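Local coordinates for protein protocadherin gamma-B3 (Homo sapiens, PDB 5K8R) that probably mediates calcium-dependent cell adhesion through its extracellular cadherin repeats and may help establish and maintain specific neuronal connections in the brain, at residues 45-48 / 53-56; 260-265 / 285-290; 269-274 / 303-308; 352-357 / 362-367. All coordinates share one frame; numbering follows the deposited sequence.

Contact 1 of 4, residues 45-48 / 53-56; sequences FTVS and NLLV
Phe45 to Val47 run antiparallel to Asn53 to Val56, with 152° between the strand directions, and Thr46 and Leu55 form the hydrogen-bonded pair: Thr46 N to Leu55 O and Leu55 N to Thr46 O both measure 2.9 Å. A third bond, Ser48 N to Asn53 O, has the same 2.9 Å length and extends the ladder past Val47. Leu55 O is approached a second time by Phe45 CA at 3.2 Å, a CA-H...O contact, and this oxygen also lies at the edge of the Phe45 ring, near its plane. Two neighbouring antiparallel strands joined by a short connection make a beta hairpin, here within the first cadherin repeat. On its other flank 53-56 is bonded to strand 16-19, which leaves 45-47 as an outermost strand of this sheet within the chain. Val47 and Leu54, a non-hydrogen-bonded pair, share one face, where their side chains cross obliquely. One methyl does double duty there: Leu54 CD1 lies 3.8 Å from Val47 CG2 and 3.6 Å from Phe45 CB. With its CG anti to the backbone N (chi1 -171°), Leu54 bends back toward the partner strand. Phe76 and Leu20 pack against this leucine, and Phe76 also meets the Phe45 ring. Thr46 and Leu55 occupy the opposite, partly exposed face.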
loop_
_atom_site.group_PDB
_atom_site.type_symbol
_atom_site.label_atom_id
_atom_site.label_comp_id
_atom_site.label_asym_id
_atom_site.label_seq_id
_atom_site.Cartn_x
_atom_site.Cartn_y
_atom_site.Cartn_z
ATOM N N PHE A 45 -12.937 -39.842 49.018
ATOM C CA PHE A 45 -14.035 -40.389 49.799
ATOM C C PHE A 45 -13.488 -41.178 50.977
ATOM O O PHE A 45 -12.364 -41.688 50.935
ATOM C CB PHE A 45 -14.937 -41.300 48.952
ATOM C CG PHE A 45 -15.434 -40.662 47.688
ATOM C CD1 PHE A 45 -14.795 -40.895 46.481
ATOM C CD2 PHE A 45 -16.541 -39.832 47.705
ATOM C CE1 PHE A 45 -15.252 -40.309 45.315
ATOM C CE2 PHE A 45 -17.003 -39.244 46.544
ATOM C CZ PHE A 45 -16.358 -39.483 45.347
ATOM N N THR A 46 -14.294 -41.276 52.033
ATOM C CA THR A 46 -13.980 -42.116 53.180
ATOM C C THR A 46 -15.227 -42.883 53.588
ATOM O O THR A 46 -16.343 -42.363 53.506
ATOM C CB THR A 46 -13.459 -41.296 54.377
ATOM O OG1 THR A 46 -14.339 -40.192 54.627
ATOM C CG2 THR A 46 -12.053 -40.774 54.108
ATOM N N VAL A 47 -15.033 -44.125 54.017
ATOM C CA VAL A 47 -16.127 -44.966 54.490
ATOM C C VAL A 47 -16.195 -44.848 56.007
ATOM O O VAL A 47 -15.194 -45.058 56.701
ATOM C CB VAL A 47 -15.936 -46.428 54.056
ATOM C CG1 VAL A 47 -17.060 -47.291 54.591
ATOM C CG2 VAL A 47 -15.861 -46.522 52.537
ATOM N N SER A 48 -17.363 -44.493 56.522
ATOM C CA SER A 48 -17.566 -44.436 57.966
ATOM C C SER A 48 -17.629 -45.857 58.512
ATOM O O SER A 48 -18.600 -46.567 58.225
ATOM C CB SER A 48 -18.849 -43.670 58.298
ATOM O OG SER A 48 -18.635 -42.271 58.260
ATOM N N ASN A 53 -21.191 -45.594 55.745
ATOM C CA ASN A 53 -21.582 -44.549 54.808
ATOM C C ASN A 53 -20.367 -44.032 54.048
ATOM O O ASN A 53 -19.360 -43.655 54.653
ATOM C CB ASN A 53 -22.272 -43.396 55.537
ATOM C CG ASN A 53 -23.573 -43.814 56.188
ATOM O OD1 ASN A 53 -24.164 -44.831 55.826
ATOM N ND2 ASN A 53 -24.032 -43.024 57.152
ATOM N N LEU A 54 -20.470 -44.022 52.721
ATOM C CA LEU A 54 -19.475 -43.377 51.874
ATOM C C LEU A 54 -19.708 -41.872 51.904
ATOM O O LEU A 54 -20.806 -41.402 51.570
ATOM C CB LEU A 54 -19.559 -43.913 50.448
ATOM C CG LEU A 54 -18.443 -43.484 49.497
ATOM C CD1 LEU A 54 -17.107 -44.033 49.970
ATOM C CD2 LEU A 54 -18.742 -43.938 48.077
ATOM N N LEU A 55 -18.678 -41.124 52.303
ATOM C CA LEU A 55 -18.763 -39.685 52.511
ATOM C C LEU A 55 -17.646 -38.975 51.755
ATOM O O LEU A 55 -16.602 -39.558 51.445
ATOM C CB LEU A 55 -18.671 -39.323 54.001
ATOM C CG LEU A 55 -19.602 -40.030 54.985
ATOM C CD1 LEU A 55 -19.294 -39.590 56.407
ATOM C CD2 LEU A 55 -21.055 -39.757 54.646
ATOM N N VAL A 56 -17.880 -37.690 51.482
ATOM C CA VAL A 56 -16.882 -36.852 50.826
ATOM C C VAL A 56 -15.781 -36.505 51.818
ATOM O O VAL A 56 -16.049 -36.018 52.925
ATOM C CB VAL A 56 -17.532 -35.582 50.257
ATOM C CG1 VAL A 56 -16.471 -34.634 49.728
ATOM C CG2 VAL A 56 -18.525 -35.932 49.159
#

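Contact 2 of 4, residues 260-265 / 285-290; sequences QLFKLD and YTIGVE
Tyr285, the first residue of 285-290, offers the face of its ring to the edge of Phe262 in a T-shaped aromatic pair, with the planes at 73° and the centroids 5.2 Å apart. The touching atom is Phe262 CE2, which sits over the centre of the tyrosine ring and comes 3.8 Å from Tyr285 CG. Tyr285 holds CG anti to its carbonyl carbon (chi1 -66°), as Phe262 does, and each ring thereby leans into the space separating the two strands. Without the tyrosine ring, as with an alanine here, the Phe262 edge would probably lose the flat surface it meets, with a gap opened beside CE2 and more freedom for that ring to shift.

Further along, Ile287 meets the same phenylalanine through its terminal methyl: Ile287 CD1 is 4.2 Å from Phe262 CD2, a looser apolar contact. These strands belong to different sheets of the third cadherin repeat. Their axes run within 17° of each other and approach no closer than 10.6 Å, a separation spanned entirely by side chains, as expected for the two layers of a cadherin beta sandwich. Leu271, Thr273, Leu277 and Ile305 also pack on Phe262, so the buried ring has neighbours from both sheets.

At Val289 the partner changes to Leu264. Val289 CG1 lies 3.7 Å from Leu264 CD2, the two branched side chains passing each other at a slant. Leu264 also touches Tyr249 and Phe251, residues of strand 248-252, which borders 284-292 in the same sheet.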
loop_
_atom_site.group_PDB
_atom_site.type_symbol
_atom_site.label_atom_id
_atom_site.label_comp_id
_atom_site.label_asym_id
_atom_site.label_seq_id
_atom_site.Cartn_x
_atom_site.Cartn_y
_atom_site.Cartn_z
ATOM N N GLN A 260 14.078 25.320 -19.583
ATOM C CA GLN A 260 15.265 26.079 -19.218
ATOM C C GLN A 260 14.936 27.395 -18.525
ATOM O O GLN A 260 15.847 28.191 -18.270
ATOM C CB GLN A 260 16.115 26.352 -20.461
ATOM C CG GLN A 260 16.671 25.105 -21.123
ATOM C CD GLN A 260 17.732 24.422 -20.284
ATOM O OE1 GLN A 260 17.535 23.306 -19.805
ATOM N NE2 GLN A 260 18.868 25.088 -20.107
ATOM N N LEU A 261 13.666 27.648 -18.223
ATOM C CA LEU A 261 13.243 28.912 -17.629
ATOM C C LEU A 261 12.601 28.761 -16.261
ATOM O O LEU A 261 12.855 29.580 -15.375
ATOM C CB LEU A 261 12.268 29.637 -18.569
ATOM C CG LEU A 261 12.843 30.795 -19.385
ATOM C CD1 LEU A 261 13.266 31.931 -18.468
ATOM C CD2 LEU A 261 14.012 30.335 -20.244
ATOM N N PHE A 262 11.773 27.740 -16.056
ATOM C CA PHE A 262 11.052 27.570 -14.805
ATOM C C PHE A 262 11.341 26.202 -14.200
ATOM O O PHE A 262 11.733 25.258 -14.893
ATOM C CB PHE A 262 9.541 27.747 -15.005
ATOM C CG PHE A 262 9.152 29.122 -15.469
ATOM C CD1 PHE A 262 9.108 30.181 -14.579
ATOM C CD2 PHE A 262 8.828 29.354 -16.796
ATOM C CE1 PHE A 262 8.750 31.448 -15.004
ATOM C CE2 PHE A 262 8.469 30.617 -17.226
ATOM C CZ PHE A 262 8.430 31.665 -16.328
ATOM N N LYS A 263 11.140 26.114 -12.887
ATOM C CA LYS A 263 11.375 24.895 -12.127
ATOM C C LYS A 263 10.270 24.734 -11.097
ATOM O O LYS A 263 9.931 25.690 -10.394
ATOM C CB LYS A 263 12.744 24.928 -11.434
ATOM C CG LYS A 263 12.965 23.806 -10.432
ATOM C CD LYS A 263 14.293 23.965 -9.707
ATOM C CE LYS A 263 14.464 22.908 -8.628
ATOM N NZ LYS A 263 14.422 21.529 -9.188
ATOM N N LEU A 264 9.712 23.527 -11.010
ATOM C CA LEU A 264 8.656 23.206 -10.056
ATOM C C LEU A 264 9.181 22.161 -9.083
ATOM O O LEU A 264 9.528 21.048 -9.492
ATOM C CB LEU A 264 7.403 22.696 -10.770
ATOM C CG LEU A 264 6.205 22.362 -9.878
ATOM C CD1 LEU A 264 5.706 23.606 -9.162
ATOM C CD2 LEU A 264 5.089 21.720 -10.691
ATOM N N ASP A 265 9.237 22.521 -7.803
ATOM C CA ASP A 265 9.716 21.600 -6.782
ATOM C C ASP A 265 8.750 20.430 -6.641
ATOM O O ASP A 265 7.534 20.621 -6.542
ATOM C CB ASP A 265 9.875 22.329 -5.448
ATOM C CG ASP A 265 10.706 21.547 -4.444
ATOM O OD1 ASP A 265 10.434 20.347 -4.235
ATOM O OD2 ASP A 265 11.638 22.140 -3.861
ATOM N N TYR A 285 3.093 32.614 -20.104
ATOM C CA TYR A 285 3.389 31.185 -20.091
ATOM C C TYR A 285 2.222 30.449 -19.452
ATOM O O TYR A 285 1.875 30.717 -18.298
ATOM C CB TYR A 285 4.683 30.891 -19.323
ATOM C CG TYR A 285 5.937 31.441 -19.962
ATOM C CD1 TYR A 285 6.704 30.660 -20.819
ATOM C CD2 TYR A 285 6.365 32.735 -19.700
ATOM C CE1 TYR A 285 7.856 31.155 -21.400
ATOM C CE2 TYR A 285 7.516 33.240 -20.278
ATOM C CZ TYR A 285 8.256 32.446 -21.127
ATOM O OH TYR A 285 9.401 32.944 -21.703
ATOM N N THR A 286 1.622 29.521 -20.191
ATOM C CA THR A 286 0.584 28.643 -19.665
ATOM C C THR A 286 1.150 27.231 -19.579
ATOM O O THR A 286 1.505 26.638 -20.604
ATOM C CB THR A 286 -0.671 28.677 -20.536
ATOM O OG1 THR A 286 -1.264 29.980 -20.471
ATOM C CG2 THR A 286 -1.679 27.646 -20.053
ATOM N N ILE A 287 1.235 26.702 -18.361
ATOM C CA ILE A 287 1.913 25.442 -18.087
ATOM C C ILE A 287 0.964 24.525 -17.331
ATOM O O ILE A 287 0.302 24.956 -16.382
ATOM C CB ILE A 287 3.204 25.661 -17.274
ATOM C CG1 ILE A 287 4.122 26.659 -17.980
ATOM C CG2 ILE A 287 3.916 24.345 -17.045
ATOM C CD1 ILE A 287 5.245 27.170 -17.104
ATOM N N GLY A 288 0.905 23.260 -17.743
ATOM C CA GLY A 288 0.117 22.269 -17.032
ATOM C C GLY A 288 0.908 21.652 -15.887
ATOM O O GLY A 288 2.092 21.345 -16.023
ATOM N N VAL A 289 0.230 21.464 -14.758
ATOM C CA VAL A 289 0.842 20.941 -13.542
ATOM C C VAL A 289 0.085 19.691 -13.111
ATOM O O VAL A 289 -1.152 19.687 -13.079
ATOM C CB VAL A 289 0.855 21.991 -12.416
ATOM C CG1 VAL A 289 1.382 21.382 -11.125
ATOM C CG2 VAL A 289 1.697 23.191 -12.824
ATOM N N GLU A 290 0.832 18.641 -12.781
ATOM C CA GLU A 290 0.291 17.363 -12.343
ATOM C C GLU A 290 0.727 17.080 -10.912
ATOM O O GLU A 290 1.878 17.336 -10.541
ATOM C CB GLU A 290 0.757 16.225 -13.260
ATOM C CG GLU A 290 0.382 14.831 -12.779
ATOM C CD GLU A 290 1.132 13.739 -13.514
ATOM O OE1 GLU A 290 2.194 14.036 -14.101
ATOM O OE2 GLU A 290 0.659 12.584 -13.510
#

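Contact 3 of 4, residues 269-274 / 303-308; sequences GELTTI and VQIDIS
Leu271 reaches across to Val303 and Ile305 with a single methyl, CD1, and meets both tip to tip. Leu271 CD1 stands 3.7 Å from Val303 CG1 and 4.2 Å from Ile305 CD1, so one branch faces two residues of the other segment. Leu271 is turned away from a fully staggered position at chi1 (-145°), while chi2 of 170° extends the chain toward CD1.

The two partners put methyls forward in different ways. Val303 does so with CG1, the branch that lies anti to the backbone N and beside the carbonyl carbon. Ile305 instead sets CG1 anti to the carbonyl carbon and then runs nearly straight through chi2 (173°), carrying CD1 out as the most advanced atom of a longer arm. Leu232, from strand 230-237, touches both Leu271 and Val303, and all three contact residues are buried.

Between and beyond these apolar positions, Gln304 and Asp306 project from the other side of their strand. Gln304 NE2 donates to the syn lone pair of Asp306 OD1 over 3.2 Å, with the acceptor close to the amide plane. Ser284 OG shares that oxygen, and Asp306 OD2 makes a salt bridge to Arg218, so the carboxylate is gripped at both oxygens.

A strand with an apolar inner side and a polar outer one, meeting a leucine from the facing layer, is characteristic of the two-sheet beta sandwich of a cadherin repeat, here the third.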
loop_
_atom_site.group_PDB
_atom_site.type_symbol
_atom_site.label_atom_id
_atom_site.label_comp_id
_atom_site.label_asym_id
_atom_site.label_seq_id
_atom_site.Cartn_x
_atom_site.Cartn_y
_atom_site.Cartn_z
ATOM N N GLY A 269 6.174 22.026 -4.145
ATOM C CA GLY A 269 5.305 22.568 -5.170
ATOM C C GLY A 269 5.536 24.027 -5.468
ATOM O O GLY A 269 4.715 24.652 -6.148
ATOM N N GLU A 270 6.631 24.591 -4.972
ATOM C CA GLU A 270 6.936 25.995 -5.187
ATOM C C GLU A 270 7.548 26.188 -6.567
ATOM O O GLU A 270 8.544 25.543 -6.909
ATOM C CB GLU A 270 7.892 26.502 -4.108
ATOM C CG GLU A 270 8.340 27.936 -4.319
ATOM C CD GLU A 270 9.343 28.396 -3.283
ATOM O OE1 GLU A 270 9.489 27.715 -2.246
ATOM O OE2 GLU A 270 9.991 29.439 -3.508
ATOM N N LEU A 271 6.952 27.075 -7.356
ATOM C CA LEU A 271 7.453 27.382 -8.688
ATOM C C LEU A 271 8.462 28.520 -8.601
ATOM O O LEU A 271 8.201 29.542 -7.959
ATOM C CB LEU A 271 6.300 27.754 -9.623
ATOM C CG LEU A 271 6.391 27.347 -11.097
ATOM C CD1 LEU A 271 5.055 27.579 -11.782
ATOM C CD2 LEU A 271 7.492 28.107 -11.816
ATOM N N THR A 272 9.615 28.335 -9.238
ATOM C CA THR A 272 10.668 29.338 -9.276
ATOM C C THR A 272 11.175 29.477 -10.704
ATOM O O THR A 272 10.837 28.688 -11.589
ATOM C CB THR A 272 11.830 28.982 -8.336
ATOM O OG1 THR A 272 12.340 27.686 -8.675
ATOM C CG2 THR A 272 11.374 28.982 -6.881
ATOM N N THR A 273 11.992 30.499 -10.923
ATOM C CA THR A 273 12.634 30.713 -12.209
ATOM C C THR A 273 14.082 30.244 -12.151
ATOM O O THR A 273 14.740 30.325 -11.112
ATOM C CB THR A 273 12.586 32.189 -12.616
ATOM O OG1 THR A 273 13.375 32.965 -11.706
ATOM C CG2 THR A 273 11.153 32.701 -12.600
ATOM N N ILE A 274 14.568 29.738 -13.281
ATOM C CA ILE A 274 15.969 29.359 -13.419
ATOM C C ILE A 274 16.668 30.098 -14.549
ATOM O O ILE A 274 17.902 30.020 -14.647
ATOM C CB ILE A 274 16.130 27.834 -13.607
ATOM C CG1 ILE A 274 15.412 27.370 -14.875
ATOM C CG2 ILE A 274 15.609 27.090 -12.389
ATOM C CD1 ILE A 274 15.472 25.874 -15.096
ATOM N N VAL A 303 -1.097 26.858 -14.721
ATOM C CA VAL A 303 -0.361 27.989 -14.171
ATOM C C VAL A 303 -0.128 28.983 -15.301
ATOM O O VAL A 303 0.429 28.620 -16.343
ATOM C CB VAL A 303 0.977 27.556 -13.547
ATOM C CG1 VAL A 303 1.910 28.745 -13.410
ATOM C CG2 VAL A 303 0.744 26.901 -12.194
ATOM N N GLN A 304 -0.558 30.225 -15.100
ATOM C CA GLN A 304 -0.380 31.288 -16.085
ATOM C C GLN A 304 0.522 32.356 -15.484
ATOM O O GLN A 304 0.138 33.036 -14.526
ATOM C CB GLN A 304 -1.722 31.877 -16.516
ATOM C CG GLN A 304 -1.602 32.926 -17.611
ATOM C CD GLN A 304 -2.942 33.327 -18.191
ATOM O OE1 GLN A 304 -3.948 32.647 -17.990
ATOM N NE2 GLN A 304 -2.964 34.439 -18.916
ATOM N N ILE A 305 1.717 32.500 -16.046
ATOM C CA ILE A 305 2.695 33.489 -15.614
ATOM C C ILE A 305 2.737 34.576 -16.677
ATOM O O ILE A 305 3.263 34.363 -17.778
ATOM C CB ILE A 305 4.080 32.867 -15.398
ATOM C CG1 ILE A 305 3.988 31.693 -14.420
ATOM C CG2 ILE A 305 5.062 33.913 -14.894
ATOM C CD1 ILE A 305 5.274 30.910 -14.282
ATOM N N ASP A 306 2.171 35.736 -16.358
ATOM C CA ASP A 306 2.177 36.875 -17.263
ATOM C C ASP A 306 3.379 37.762 -16.973
ATOM O O ASP A 306 3.727 37.998 -15.814
ATOM C CB ASP A 306 0.882 37.679 -17.128
ATOM C CG ASP A 306 -0.344 36.870 -17.499
ATOM O OD1 ASP A 306 -0.248 36.027 -18.415
ATOM O OD2 ASP A 306 -1.405 37.077 -16.873
ATOM N N ILE A 307 4.013 38.248 -18.037
ATOM C CA ILE A 307 5.210 39.074 -17.939
ATOM C C ILE A 307 4.851 40.495 -18.349
ATOM O O ILE A 307 4.227 40.708 -19.395
ATOM C CB ILE A 307 6.350 38.519 -18.808
ATOM C CG1 ILE A 307 6.712 37.101 -18.361
ATOM C CG2 ILE A 307 7.567 39.426 -18.737
ATOM C CD1 ILE A 307 7.903 36.520 -19.086
ATOM N N SER A 308 5.239 41.462 -17.522
ATOM C CA SER A 308 4.988 42.870 -17.783
ATOM C C SER A 308 6.225 43.527 -18.383
ATOM O O SER A 308 7.361 43.124 -18.116
ATOM C CB SER A 308 4.576 43.596 -16.500
ATOM O OG SER A 308 5.520 43.380 -15.466
#

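Contact 4 of 4, residues 352-357 / 362-367; sequences ILCQLK and FKIVQD
Ile364 lies against Cys354 and Leu356 where two edge strands of the fourth cadherin repeat face each other across its beta sandwich. Only four residues separate the segments, yet the connection carries the chain from one sheet to the other and makes no hairpin: the axes, antiparallel at 170°, come no closer than 7.2 Å and side chains do the joining.

The tight part centres on one methyl. Ile364 CD1 approaches the carbonyl carbon Gln355 C to 3.8 Å, Leu356 CB to 3.9 Å and Cys354 SG to 4.0 Å, thus resting on backbone as well as side chains. Ile364 holds CG1 anti to its carbonyl carbon (chi1 -72°), and an extended chi2 then delivers CD1 to the opposing strand. Cutting Ile364 back to an alanine is likely to leave a gap beside Cys354 SG and Leu356 CB, depriving the thiol and the leucine of the arm that fills the space between the strands. Ile339 and Tyr372 pack on both Cys354 and Ile364, closing this apolar patch from the sheet of 362-366.

Toward Phe362 the fit slackens, and its ring leads away to an edge-to-face meeting with Tyr388. On the solvent side, Gln355 and Lys363 point away from the contact and are exposed; the amine of Lys363 makes a long, weak ion pair with Asp377. At this loose margin Leu356 CD2 comes no nearer than 4.4 Å to either Phe362 CB or Lys363 N.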
loop_
_atom_site.group_PDB
_atom_site.type_symbol
_atom_site.label_atom_id
_atom_site.label_comp_id
_atom_site.label_asym_id
_atom_site.label_seq_id
_atom_site.Cartn_x
_atom_site.Cartn_y
_atom_site.Cartn_z
ATOM N N ILE A 352 9.166 57.192 -29.102
ATOM C CA ILE A 352 10.484 57.770 -29.334
ATOM C C ILE A 352 10.342 59.251 -29.653
ATOM O O ILE A 352 9.538 59.634 -30.510
ATOM C CB ILE A 352 11.227 57.048 -30.473
ATOM C CG1 ILE A 352 11.363 55.559 -30.158
ATOM C CG2 ILE A 352 12.596 57.673 -30.698
ATOM C CD1 ILE A 352 12.021 54.768 -31.258
ATOM N N LEU A 353 11.126 60.075 -28.966
ATOM C CA LEU A 353 11.304 61.481 -29.303
ATOM C C LEU A 353 12.694 61.651 -29.903
ATOM O O LEU A 353 13.698 61.356 -29.245
ATOM C CB LEU A 353 11.132 62.373 -28.074
ATOM C CG LEU A 353 11.516 63.844 -28.257
ATOM C CD1 LEU A 353 10.693 64.488 -29.365
ATOM C CD2 LEU A 353 11.359 64.612 -26.953
ATOM N N CYS A 354 12.746 62.112 -31.149
ATOM C CA CYS A 354 13.991 62.294 -31.880
ATOM C C CYS A 354 14.247 63.782 -32.073
ATOM O O CYS A 354 13.377 64.506 -32.568
ATOM C CB CYS A 354 13.937 61.583 -33.233
ATOM S SG CYS A 354 15.378 61.858 -34.281
ATOM N N GLN A 355 15.437 64.235 -31.685
ATOM C CA GLN A 355 15.762 65.651 -31.726
ATOM C C GLN A 355 17.208 65.843 -32.164
ATOM O O GLN A 355 18.018 64.909 -32.170
ATOM C CB GLN A 355 15.507 66.319 -30.369
ATOM C CG GLN A 355 16.052 65.550 -29.181
ATOM C CD GLN A 355 15.584 66.121 -27.857
ATOM O OE1 GLN A 355 14.704 66.982 -27.817
ATOM N NE2 GLN A 355 16.171 65.646 -26.765
ATOM N N LEU A 356 17.516 67.086 -32.527
ATOM C CA LEU A 356 18.805 67.478 -33.080
ATOM C C LEU A 356 19.551 68.320 -32.052
ATOM O O LEU A 356 19.040 69.350 -31.600
ATOM C CB LEU A 356 18.610 68.257 -34.382
ATOM C CG LEU A 356 19.840 68.602 -35.222
ATOM C CD1 LEU A 356 20.973 67.636 -34.937
ATOM C CD2 LEU A 356 19.484 68.599 -36.702
ATOM N N LYS A 357 20.757 67.884 -31.691
ATOM C CA LYS A 357 21.576 68.558 -30.690
ATOM C C LYS A 357 22.630 69.401 -31.402
ATOM O O LYS A 357 23.548 68.860 -32.027
ATOM C CB LYS A 357 22.231 67.546 -29.752
ATOM C CG LYS A 357 23.076 68.175 -28.656
ATOM C CD LYS A 357 23.864 67.126 -27.889
ATOM C CE LYS A 357 24.902 66.458 -28.778
ATOM N NZ LYS A 357 25.704 65.444 -28.038
ATOM N N PHE A 362 20.543 73.004 -40.239
ATOM C CA PHE A 362 19.666 71.901 -40.596
ATOM C C PHE A 362 18.481 71.874 -39.635
ATOM O O PHE A 362 18.404 72.657 -38.682
ATOM C CB PHE A 362 20.421 70.565 -40.580
ATOM C CG PHE A 362 21.696 70.581 -41.376
ATOM C CD1 PHE A 362 21.668 70.689 -42.756
ATOM C CD2 PHE A 362 22.923 70.478 -40.743
ATOM C CE1 PHE A 362 22.841 70.702 -43.489
ATOM C CE2 PHE A 362 24.099 70.491 -41.470
ATOM C CZ PHE A 362 24.057 70.602 -42.844
ATOM N N LYS A 363 17.556 70.951 -39.885
ATOM C CA LYS A 363 16.296 70.887 -39.156
ATOM C C LYS A 363 15.625 69.547 -39.408
ATOM O O LYS A 363 15.523 69.108 -40.557
ATOM C CB LYS A 363 15.376 72.036 -39.579
ATOM C CG LYS A 363 13.985 71.983 -38.974
ATOM C CD LYS A 363 13.069 73.014 -39.619
ATOM C CE LYS A 363 12.908 72.757 -41.111
ATOM N NZ LYS A 363 11.958 73.710 -41.750
ATOM N N ILE A 364 15.166 68.892 -38.347
ATOM C CA ILE A 364 14.517 67.592 -38.471
ATOM C C ILE A 364 13.040 67.795 -38.784
ATOM O O ILE A 364 12.333 68.521 -38.074
ATOM C CB ILE A 364 14.705 66.763 -37.189
ATOM C CG1 ILE A 364 16.153 66.283 -37.076
ATOM C CG2 ILE A 364 13.748 65.578 -37.170
ATOM C CD1 ILE A 364 16.405 65.375 -35.892
ATOM N N VAL A 365 12.571 67.153 -39.851
ATOM C CA VAL A 365 11.171 67.199 -40.257
ATOM C C VAL A 365 10.616 65.786 -40.173
ATOM O O VAL A 365 11.076 64.888 -40.889
ATOM C CB VAL A 365 11.004 67.772 -41.675
ATOM C CG1 VAL A 365 9.536 67.765 -42.078
ATOM C CG2 VAL A 365 11.576 69.178 -41.751
ATOM N N GLN A 366 9.623 65.579 -39.337
ATOM C CA GLN A 366 9.019 64.279 -39.134
ATOM C C GLN A 366 8.071 63.844 -40.242
ATOM O O GLN A 366 7.188 64.575 -40.607
ATOM C CB GLN A 366 8.319 64.267 -37.793
ATOM C CG GLN A 366 7.387 63.109 -37.570
ATOM C CD GLN A 366 7.178 62.753 -36.131
ATOM O OE1 GLN A 366 6.987 63.600 -35.285
ATOM N NE2 GLN A 366 7.188 61.488 -35.856
ATOM N N ASP A 367 8.273 62.640 -40.758
ATOM C CA ASP A 367 7.457 62.089 -41.827
ATOM C C ASP A 367 6.415 61.082 -41.335
ATOM O O ASP A 367 5.258 61.201 -41.654
ATOM C CB ASP A 367 8.332 61.475 -42.897
ATOM C CG ASP A 367 9.064 62.497 -43.689
ATOM O OD1 ASP A 367 8.458 63.489 -44.070
ATOM O OD2 ASP A 367 10.246 62.308 -43.951
#

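The four contacts sample three cadherin repeats of an elongated chain: contact 1 in the first, contacts 2 and 3 in the third, contact 4 in the fourth. Centres of contacts 1 and 4 are about 143 Å apart. Contacts 2 and 3, centred about 7 Å apart, pair strands of the same two sheets, and their segments alternate along the chain; probable backbone bonds link them, Leu261 O to Ile274 N at 2.7 Å and Tyr285 O to Ile305 N at 2.9 Å. Nearest atoms of contacts 3 and 4 are about 18 Å apart. The side chains of Val56, Tyr285 and Cys354 lie about 13, 11 and 13 Å from bound calcium, so contacts 1, 2 and 4 are packing away from the calcium sites.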